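PDB 6NZS: dextranase from Pseudarthrobacter oxydans, which catalyses the endohydrolysis of (1->6)-alpha-D-glucosidic linkages in dextran. Local coordinates for residues S35-Q40 with T84-S89. Numbering follows the deposited sequence.
Sequences SFYDLQ and TMSWSS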
loop_
_atom_site.group_PDB
_atom_site.type_symbol
_atom_site.label_atom_id
_atom_site.label_comp_id
_atom_site.label_asym_id
_atom_site.label_seq_id
_atom_site.Cartn_x
_atom_site.Cartn_y
_atom_site.Cartn_z
ATOM N N SER A 35 -1.796 0.200 21.759
ATOM C CA SER A 35 -1.573 0.880 23.027
ATOM C C SER A 35 -2.091 2.308 23.029
ATOM O O SER A 35 -2.144 2.933 24.094
ATOM C CB SER A 35 -0.074 0.948 23.316
ATOM O OG SER A 35 0.467 -0.355 23.406
ATOM N N PHE A 36 -2.492 2.836 21.877
ATOM C CA PHE A 36 -2.661 4.269 21.735
ATOM C C PHE A 36 -4.077 4.726 21.445
ATOM O O PHE A 36 -4.386 5.886 21.736
ATOM C CB PHE A 36 -1.701 4.801 20.658
ATOM C CG PHE A 36 -0.290 4.395 20.910
ATOM C CD1 PHE A 36 0.436 5.022 21.902
ATOM C CD2 PHE A 36 0.296 3.354 20.212
ATOM C CE1 PHE A 36 1.732 4.645 22.184
ATOM C CE2 PHE A 36 1.601 2.976 20.492
ATOM C CZ PHE A 36 2.310 3.620 21.476
ATOM N N TYR A 37 -4.944 3.865 20.911
ATOM C CA TYR A 37 -6.295 4.260 20.521
ATOM C C TYR A 37 -7.302 3.201 20.931
ATOM O O TYR A 37 -7.013 2.004 20.873
ATOM C CB TYR A 37 -6.395 4.449 18.992
ATOM C CG TYR A 37 -5.366 5.424 18.507
ATOM C CD1 TYR A 37 -5.575 6.786 18.642
ATOM C CD2 TYR A 37 -4.153 4.991 17.978
ATOM C CE1 TYR A 37 -4.629 7.699 18.243
ATOM C CE2 TYR A 37 -3.184 5.905 17.575
ATOM C CZ TYR A 37 -3.435 7.258 17.717
ATOM O OH TYR A 37 -2.506 8.196 17.340
ATOM N N ASP A 38 -8.487 3.659 21.331
ATOM C CA ASP A 38 -9.653 2.804 21.498
ATOM C C ASP A 38 -10.755 3.309 20.581
ATOM O O ASP A 38 -10.906 4.518 20.396
ATOM C CB ASP A 38 -10.165 2.825 22.942
ATOM C CG ASP A 38 -9.230 2.116 23.900
ATOM O OD1 ASP A 38 -8.779 1.005 23.571
ATOM O OD2 ASP A 38 -8.955 2.671 24.990
ATOM N N LEU A 39 -11.527 2.383 20.015
ATOM C CA LEU A 39 -12.570 2.736 19.058
ATOM C C LEU A 39 -13.886 2.051 19.415
ATOM O O LEU A 39 -13.907 0.867 19.761
ATOM C CB LEU A 39 -12.132 2.334 17.647
ATOM C CG LEU A 39 -12.981 2.824 16.478
ATOM C CD1 LEU A 39 -12.096 3.131 15.275
ATOM C CD2 LEU A 39 -13.985 1.774 16.097
ATOM N N GLN A 40 -14.986 2.807 19.327
ATOM C CA GLN A 40 -16.337 2.268 19.432
ATOM C C GLN A 40 -17.170 2.822 18.286
ATOM O O GLN A 40 -16.879 3.897 17.756
ATOM C CB GLN A 40 -16.999 2.633 20.766
ATOM C CG GLN A 40 -16.404 1.929 21.971
ATOM C CD GLN A 40 -17.051 2.368 23.270
ATOM O OE1 GLN A 40 -17.789 3.352 23.304
ATOM N NE2 GLN A 40 -16.781 1.635 24.347
ATOM N N THR A 84 4.507 3.406 15.049
ATOM C CA THR A 84 3.621 2.253 15.056
ATOM C C THR A 84 2.463 2.545 14.122
ATOM O O THR A 84 2.193 3.704 13.789
ATOM C CB THR A 84 3.030 1.928 16.448
ATOM O OG1 THR A 84 2.092 2.947 16.847
ATOM C CG2 THR A 84 4.123 1.813 17.496
ATOM N N MET A 85 1.775 1.484 13.707
ATOM C CA MET A 85 0.580 1.627 12.879
ATOM C C MET A 85 -0.546 0.814 13.500
ATOM O O MET A 85 -0.477 -0.418 13.532
ATOM C CB MET A 85 0.835 1.209 11.432
ATOM C CG MET A 85 -0.426 1.312 10.557
ATOM S SD MET A 85 -0.110 1.144 8.784
ATOM C CE MET A 85 0.707 2.699 8.457
ATOM N N SER A 86 -1.572 1.499 13.987
ATOM C CA SER A 86 -2.762 0.855 14.522
ATOM C C SER A 86 -3.869 0.917 13.479
ATOM O O SER A 86 -3.911 1.832 12.652
ATOM C CB SER A 86 -3.260 1.550 15.793
ATOM O OG SER A 86 -2.305 1.469 16.842
ATOM N N TRP A 87 -4.766 -0.065 13.510
ATOM C CA TRP A 87 -5.896 -0.033 12.585
ATOM C C TRP A 87 -7.055 -0.819 13.169
ATOM O O TRP A 87 -6.859 -1.810 13.877
ATOM C CB TRP A 87 -5.541 -0.558 11.187
ATOM C CG TRP A 87 -5.454 -2.064 11.077
ATOM C CD1 TRP A 87 -6.432 -2.912 10.642
ATOM C CD2 TRP A 87 -4.327 -2.886 11.417
ATOM N NE1 TRP A 87 -5.984 -4.215 10.689
ATOM C CE2 TRP A 87 -4.695 -4.222 11.163
ATOM C CE3 TRP A 87 -3.042 -2.619 11.920
ATOM C CZ2 TRP A 87 -3.826 -5.292 11.385
ATOM C CZ3 TRP A 87 -2.187 -3.685 12.147
ATOM C CH2 TRP A 87 -2.582 -5.001 11.887
ATOM N N SER A 88 -8.267 -0.355 12.868
ATOM C CA SER A 88 -9.484 -1.011 13.316
ATOM C C SER A 88 -10.390 -1.209 12.116
ATOM O O SER A 88 -10.644 -0.256 11.369
ATOM C CB SER A 88 -10.202 -0.151 14.364
ATOM O OG SER A 88 -11.383 -0.789 14.819
ATOM N N SER A 89 -10.869 -2.437 11.936
ATOM C CA SER A 89 -11.857 -2.769 10.918
ATOM C C SER A 89 -13.207 -3.062 11.562
ATOM O O SER A 89 -13.296 -3.591 12.673
ATOM C CB SER A 89 -11.435 -4.010 10.125
ATOM O OG SER A 89 -10.347 -3.697 9.269
#
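Phe-36 to Leu-39 and Thr-84 to Ser-88 run in the same direction, their end-to-end lines 9° apart, yet the CA atoms of Tyr-37 and Ser-86 are 7.8 Å from each other, a spacing at which side chains rather than backbones make the contact. At the far end, Leu-39 turns its isobutyl fork onto Ser-88: CD1 lies 3.9 Å from Ser-88 CB, while CD2 reaches OG of the same serine. The fork is carried there by CG standing anti to the backbone N (chi1 -170°). Side chains meet here between two strands of the Ig-like N-terminal domain of a family 49 glycoside hydrolase, where strands 37-43 and 84-92 each pair antiparallel with strand 51-58. Midway, Ser-86 OG meets the rim of the Tyr-37 ring, near its plane, 4.1 Å from CD2. At the other end the Phe-36 ring crosses Thr-84 at a slant, its CE2 3.7 Å from Thr-84 OG1. The serine and threonine hydroxyls, though buried against carbon, have polar partners elsewhere: Thr-84 OG1 hydrogen-bonds to Asn-184 OD1, Ser-86 OG to Ser-34 OG, and Ser-88 OG to the carbonyl oxygen of Phe-54. Asn-184 also accepts a hydrogen bond from Tyr-37 OH, through its backbone O.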